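Local coordinates for protein cytochrome CH (Methylobacterium extorquens, PDB 1QN2) that carries electrons through a covalently bound heme c, probably as an acceptor and donor in methylotrophic respiration, at residues A35-G40 with K51-T56; K63-D68 with T76-P81. All coordinates share one frame; numbering follows the deposited sequence.

Contact 1: A35-G40 with K51-T56. With HEC (heme c), chain D.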
# COMPACT_ATOMS: atom_id res chain seq x y z
N ALA A 35 -9.64 2.30 -2.83
CA ALA A 35 -9.63 2.24 -4.30
C ALA A 35 -9.45 0.80 -4.77
O ALA A 35 -9.07 -0.09 -4.01
CB ALA A 35 -8.50 3.11 -4.84
N LYS A 36 -9.74 0.57 -6.05
CA LYS A 36 -9.57 -0.80 -6.61
C LYS A 36 -8.07 -1.01 -6.86
O LYS A 36 -7.43 -0.11 -7.41
CB LYS A 36 -10.33 -0.89 -7.93
CG LYS A 36 -10.95 -2.25 -8.19
CD LYS A 36 -9.98 -3.17 -8.91
CE LYS A 36 -10.60 -3.77 -10.16
NZ LYS A 36 -10.20 -3.03 -11.39
N ALA A 37 -7.51 -2.15 -6.47
CA ALA A 37 -6.09 -2.38 -6.66
C ALA A 37 -5.68 -2.56 -8.11
O ALA A 37 -6.40 -3.13 -8.92
CB ALA A 37 -5.59 -3.51 -5.79
N GLY A 38 -4.49 -2.05 -8.41
CA GLY A 38 -3.87 -2.11 -9.70
C GLY A 38 -4.62 -1.53 -10.87
O GLY A 38 -4.42 -1.97 -12.01
N GLU A 39 -5.48 -0.55 -10.61
CA GLU A 39 -6.27 0.07 -11.65
C GLU A 39 -5.98 1.55 -11.83
O GLU A 39 -6.20 2.08 -12.93
CB GLU A 39 -7.76 -0.14 -11.35
N GLY A 40 -5.51 2.25 -10.81
CA GLY A 40 -5.26 3.68 -11.00
C GLY A 40 -3.83 4.16 -11.05
O GLY A 40 -3.02 3.72 -11.87
N LYS A 51 -3.21 -6.33 -10.89
CA LYS A 51 -4.35 -5.87 -11.66
C LYS A 51 -5.47 -6.87 -11.76
O LYS A 51 -6.65 -6.49 -11.83
CB LYS A 51 -3.95 -5.26 -12.97
CG LYS A 51 -4.03 -6.05 -14.24
CD LYS A 51 -3.67 -5.18 -15.43
CE LYS A 51 -2.39 -4.40 -15.13
NZ LYS A 51 -2.66 -2.94 -14.98
N LYS A 52 -5.19 -8.17 -11.76
CA LYS A 52 -6.26 -9.16 -11.86
C LYS A 52 -6.74 -9.63 -10.50
O LYS A 52 -7.67 -10.45 -10.41
CB LYS A 52 -5.77 -10.37 -12.68
CG LYS A 52 -5.29 -10.07 -14.07
CD LYS A 52 -6.23 -10.51 -15.16
CE LYS A 52 -5.77 -10.03 -16.54
NZ LYS A 52 -4.58 -10.79 -17.02
N SER A 53 -6.13 -9.14 -9.42
CA SER A 53 -6.50 -9.53 -8.08
C SER A 53 -7.96 -9.24 -7.77
O SER A 53 -8.58 -9.97 -7.01
CB SER A 53 -5.62 -8.79 -7.05
OG SER A 53 -5.98 -7.41 -7.05
N GLY A 54 -8.51 -8.18 -8.35
CA GLY A 54 -9.90 -7.83 -8.10
C GLY A 54 -10.10 -7.29 -6.70
O GLY A 54 -11.23 -7.13 -6.23
N LEU A 55 -9.01 -6.99 -5.99
CA LEU A 55 -9.10 -6.51 -4.62
C LEU A 55 -9.47 -5.03 -4.54
O LEU A 55 -9.26 -4.23 -5.44
CB LEU A 55 -7.71 -6.66 -3.94
CG LEU A 55 -7.19 -8.06 -3.63
CD1 LEU A 55 -5.80 -8.02 -3.04
CD2 LEU A 55 -8.12 -8.88 -2.76
N THR A 56 -10.08 -4.71 -3.40
CA THR A 56 -10.45 -3.34 -3.04
C THR A 56 -9.61 -2.97 -1.79
O THR A 56 -9.64 -3.72 -0.82
CB THR A 56 -11.93 -3.19 -2.67
OG1 THR A 56 -12.73 -3.17 -3.87
CG2 THR A 56 -12.15 -1.87 -1.93
FE HEC D . 4.39 -0.50 -2.38
CHA HEC D . 2.09 -1.25 -4.81
CHB HEC D . 1.85 0.44 -0.26
CHC HEC D . 6.62 -0.41 0.26
CHD HEC D . 6.93 -0.87 -4.56
NA HEC D . 2.32 -0.39 -2.52
C1A HEC D . 1.57 -0.79 -3.61
C2A HEC D . 0.26 -0.63 -3.26
C3A HEC D . 0.19 -0.15 -1.99
C4A HEC D . 1.48 -0.00 -1.52
CMA HEC D . -1.17 0.12 -1.34
CAA HEC D . -0.94 -0.92 -4.13
CBA HEC D . -1.33 0.36 -4.87
CGA HEC D . -2.39 0.18 -5.95
O1A HEC D . -3.14 -0.83 -5.98
O2A HEC D . -2.79 1.21 -6.54
NB HEC D . 4.28 -0.02 -0.36
C1B HEC D . 3.12 0.38 0.26
C2B HEC D . 3.49 0.84 1.51
C3B HEC D . 4.81 0.51 1.72
C4B HEC D . 5.32 0.04 0.51
CMB HEC D . 2.64 1.40 2.64
CAB HEC D . 5.46 0.64 2.95
CBB HEC D . 5.14 -0.18 4.03
NC HEC D . 6.44 -0.66 -2.18
C1C HEC D . 7.15 -0.53 -1.01
C2C HEC D . 8.48 -0.52 -1.38
C3C HEC D . 8.58 -0.62 -2.75
C4C HEC D . 7.30 -0.74 -3.23
CMC HEC D . 9.78 -0.37 -0.60
CAC HEC D . 9.77 -0.62 -3.48
CBC HEC D . 10.85 -1.47 -3.21
ND HEC D . 4.48 -0.97 -4.39
C1D HEC D . 5.66 -1.12 -5.04
C2D HEC D . 5.34 -1.56 -6.31
C3D HEC D . 3.99 -1.65 -6.39
C4D HEC D . 3.43 -1.31 -5.18
CMD HEC D . 6.20 -1.91 -7.51
CAD HEC D . 3.20 -2.14 -7.58
CBD HEC D . 2.97 -3.62 -7.22
CGD HEC D . 2.47 -4.45 -8.39
O1D HEC D . 2.40 -5.70 -8.21
O2D HEC D . 2.06 -3.94 -9.46
O HOH W 1 -7.94 -5.54 -9.34

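Contact 2: K63-D68 with T76-P81. With HEC (heme c), chain D.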
# COMPACT_ATOMS: atom_id res chain seq x y z
N LYS A 63 -4.39 -4.35 5.41
CA LYS A 63 -3.71 -4.95 6.57
C LYS A 63 -2.93 -6.19 6.12
O LYS A 63 -1.76 -6.34 6.44
CB LYS A 63 -4.76 -5.36 7.61
CG LYS A 63 -4.59 -4.75 8.98
CD LYS A 63 -5.96 -4.58 9.64
CE LYS A 63 -5.84 -4.22 11.11
NZ LYS A 63 -7.15 -4.39 11.81
N GLN A 64 -3.61 -7.07 5.39
CA GLN A 64 -2.92 -8.29 4.95
C GLN A 64 -1.79 -7.97 3.99
O GLN A 64 -0.69 -8.51 4.11
CB GLN A 64 -3.92 -9.26 4.34
CG GLN A 64 -5.01 -9.60 5.38
CD GLN A 64 -6.06 -10.54 4.84
OE1 GLN A 64 -6.06 -10.90 3.66
NE2 GLN A 64 -6.98 -10.96 5.71
N TRP A 65 -2.06 -7.08 3.04
CA TRP A 65 -1.10 -6.65 2.04
C TRP A 65 0.18 -6.10 2.64
O TRP A 65 1.29 -6.42 2.21
CB TRP A 65 -1.74 -5.62 1.11
CG TRP A 65 -0.85 -4.89 0.16
CD1 TRP A 65 -0.53 -3.56 0.17
CD2 TRP A 65 -0.24 -5.44 -1.01
NE1 TRP A 65 0.27 -3.26 -0.91
CE2 TRP A 65 0.47 -4.40 -1.64
CE3 TRP A 65 -0.22 -6.72 -1.58
CZ2 TRP A 65 1.19 -4.60 -2.81
CZ3 TRP A 65 0.50 -6.92 -2.74
CH2 TRP A 65 1.20 -5.87 -3.35
N LEU A 66 0.07 -5.22 3.64
CA LEU A 66 1.28 -4.68 4.24
C LEU A 66 2.01 -5.69 5.10
O LEU A 66 3.24 -5.63 5.23
CB LEU A 66 0.97 -3.40 5.02
CG LEU A 66 0.39 -2.23 4.21
CD1 LEU A 66 0.37 -0.93 5.03
CD2 LEU A 66 1.20 -1.99 2.94
N ALA A 67 1.30 -6.64 5.72
CA ALA A 67 2.00 -7.62 6.56
C ALA A 67 2.88 -8.55 5.72
O ALA A 67 3.95 -8.98 6.15
CB ALA A 67 0.99 -8.44 7.35
N ASP A 68 2.43 -8.85 4.51
CA ASP A 68 3.20 -9.75 3.61
C ASP A 68 2.59 -9.64 2.20
O ASP A 68 1.65 -10.36 1.89
CB ASP A 68 2.98 -11.20 4.11
CG ASP A 68 4.01 -12.16 3.55
OD1 ASP A 68 4.57 -11.87 2.48
OD2 ASP A 68 4.26 -13.21 4.18
N THR A 76 3.22 -10.24 -7.17
CA THR A 76 3.27 -8.77 -7.25
C THR A 76 4.70 -8.30 -7.47
O THR A 76 5.67 -8.96 -7.09
CB THR A 76 2.76 -8.15 -5.92
OG1 THR A 76 2.99 -6.73 -5.96
CG2 THR A 76 3.54 -8.74 -4.75
N LYS A 77 4.87 -7.12 -8.09
CA LYS A 77 6.24 -6.65 -8.28
C LYS A 77 6.68 -5.78 -7.12
O LYS A 77 7.75 -5.16 -7.12
CB LYS A 77 6.47 -6.01 -9.61
CG LYS A 77 5.63 -4.80 -9.97
CD LYS A 77 6.06 -4.30 -11.35
CE LYS A 77 5.03 -3.32 -11.92
NZ LYS A 77 5.54 -2.73 -13.20
N MET A 78 5.84 -5.69 -6.08
CA MET A 78 6.25 -4.89 -4.92
C MET A 78 7.21 -5.74 -4.05
O MET A 78 6.74 -6.59 -3.30
CB MET A 78 5.02 -4.53 -4.07
CG MET A 78 5.48 -3.81 -2.77
SD MET A 78 4.07 -2.87 -2.06
CE MET A 78 4.45 -3.23 -0.34
N VAL A 79 8.49 -5.47 -4.20
CA VAL A 79 9.52 -6.20 -3.45
C VAL A 79 9.70 -5.53 -2.07
O VAL A 79 10.42 -4.55 -1.95
CB VAL A 79 10.87 -6.16 -4.19
CG1 VAL A 79 11.91 -6.98 -3.43
CG2 VAL A 79 10.69 -6.69 -5.61
N PHE A 80 9.03 -6.10 -1.09
CA PHE A 80 9.05 -5.62 0.30
C PHE A 80 8.60 -6.77 1.21
O PHE A 80 7.57 -7.37 0.96
CB PHE A 80 8.06 -4.45 0.43
CG PHE A 80 8.01 -3.79 1.77
CD1 PHE A 80 9.11 -3.11 2.27
CD2 PHE A 80 6.85 -3.84 2.53
CE1 PHE A 80 9.02 -2.49 3.51
CE2 PHE A 80 6.76 -3.24 3.77
CZ PHE A 80 7.86 -2.54 4.24
N PRO A 81 9.40 -7.05 2.25
CA PRO A 81 9.13 -8.12 3.19
C PRO A 81 7.83 -8.02 3.93
O PRO A 81 7.25 -9.04 4.32
CB PRO A 81 10.32 -8.09 4.14
CG PRO A 81 11.07 -6.86 3.84
CD PRO A 81 10.74 -6.46 2.43
FE HEC D . 4.39 -0.50 -2.38
CHA HEC D . 2.09 -1.25 -4.81
CHB HEC D . 1.85 0.44 -0.26
CHC HEC D . 6.62 -0.41 0.26
CHD HEC D . 6.93 -0.87 -4.56
NA HEC D . 2.32 -0.39 -2.52
C1A HEC D . 1.57 -0.79 -3.61
C2A HEC D . 0.26 -0.63 -3.26
C3A HEC D . 0.19 -0.15 -1.99
C4A HEC D . 1.48 -0.00 -1.52
CMA HEC D . -1.17 0.12 -1.34
CAA HEC D . -0.94 -0.92 -4.13
CBA HEC D . -1.33 0.36 -4.87
CGA HEC D . -2.39 0.18 -5.95
O1A HEC D . -3.14 -0.83 -5.98
O2A HEC D . -2.79 1.21 -6.54
NB HEC D . 4.28 -0.02 -0.36
C1B HEC D . 3.12 0.38 0.26
C2B HEC D . 3.49 0.84 1.51
C3B HEC D . 4.81 0.51 1.72
C4B HEC D . 5.32 0.04 0.51
CMB HEC D . 2.64 1.40 2.64
CAB HEC D . 5.46 0.64 2.95
CBB HEC D . 5.14 -0.18 4.03
NC HEC D . 6.44 -0.66 -2.18
C1C HEC D . 7.15 -0.53 -1.01
C2C HEC D . 8.48 -0.52 -1.38
C3C HEC D . 8.58 -0.62 -2.75
C4C HEC D . 7.30 -0.74 -3.23
CMC HEC D . 9.78 -0.37 -0.60
CAC HEC D . 9.77 -0.62 -3.48
CBC HEC D . 10.85 -1.47 -3.21
ND HEC D . 4.48 -0.97 -4.39
C1D HEC D . 5.66 -1.12 -5.04
C2D HEC D . 5.34 -1.56 -6.31
C3D HEC D . 3.99 -1.65 -6.39
C4D HEC D . 3.43 -1.31 -5.18
CMD HEC D . 6.20 -1.91 -7.51
CAD HEC D . 3.20 -2.14 -7.58
CBD HEC D . 2.97 -3.62 -7.22
CGD HEC D . 2.47 -4.45 -8.39
O1D HEC D . 2.40 -5.70 -8.21
O2D HEC D . 2.06 -3.94 -9.46
O HOH W 2 6.46 -9.92 0.50

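Contact 1: A35-G40 with K51-T56
Lys36 and Thr56 lie 4.5 Å apart at their CA atoms in a single beta bridge, and next to it the backbone N of Ala37 donates to Leu55 O over 2.9 Å, nearly straight. At this pairing the methyl CB of Ala37 points toward the other segment and meets Leu55 CB at 4.2 Å, while CG and CD of Lys36, a poorly ordered chain, run past Leu55 O. At the end of helix 48-53 a water takes over from direct bonding. It donates to Ala37 O and to Lys51 O and accepts from the N of Gly54, the residue of positive phi that leaves the helix, so that three backbone groups from both segments share one molecule. Ser53 OG accepts from Leu55 N at 3.2 Å, which makes an ST turn; with chi1 at 70° it is folded back between its own N and carbonyl carbon, and it also bonds to Leu50 O. Further along, Lys51 lays CB against Gly38 O at 3.5 Å. Gly38, with positive phi, brings its backbone close to Lys51, and a CB on it would clash with Lys51 N. Its own backbone is in use: its N donates to the heme propionate oxygen O1A at 3.0 Å. Trp57 NE1 and Ser47 OG also hydrogen-bond to the heme. The contact therefore fastens the loop between helix 4-10 and helix 48-53 to the C-terminal end of helix 48-53 and the chain leaving it, with Ala35 bonded through its backbone to Trp57, just before helix 59-67.

Contact 2: K63-D68 with T76-P81
The Trp65 indole presents its edge both to the heme and to Thr76: NE1 comes within 3.3 Å of heme C3A, while CH2 meets Thr76 OG1, tip to tip, at 3.3 Å. Met78 SD approaches the same ring obliquely, 3.4 Å from CZ2, in a Met-aromatic contact. Phe80 lays one face over the heme meso carbon CHC, offset toward the ring's rim. Met78 CG is anti to the backbone N (chi1 174°), and SD binds the heme iron at 2.4 Å, with His18 as the other protein ligand. Thr76 OG1 donates to propionate oxygen O1D at 2.5 Å and accepts from Met78 N in an ST turn, thereby tying the propionate to the backbone of the ligand residue; Lys77 N donates to O1D as well. Trp65 NE1 is buried without a hydrogen-bond partner. An alanine in place of Trp65 would probably open a gap beside Met78 SD, the Thr76 side chain and the heme at C3A, leaving the sulfur without its aromatic neighbour. Beyond the rings, a water donates to Phe80 O and, weakly, to Asp68 OD1. This is the methionine-ligand loop of a class I cytochrome c, lying between helix 69-72 and helix 86-98 and packed against the end of helix 59-67, whose Leu66 also touches Ile92 of helix 86-98.

The two contacts follow one another in the sequence, both segments of contact 1 preceding those of contact 2; helix 48-53, which ends in the first, is followed directly by helix 59-67, which supplies one side of the second. Their centres are 14 Å apart and their nearest atoms about 6 Å, so they do not touch; the heme is what they have in common. Contact 1 holds one propionate through a backbone N, whereas contact 2 holds the other and supplies an axial ligand to the iron. Both belong to the one cytochrome c fold, which has helices but no regular strands. Together they enclose parts of the cofactor with loops braced on short helices, consistent with a heme kept in a defined setting for electron transfer.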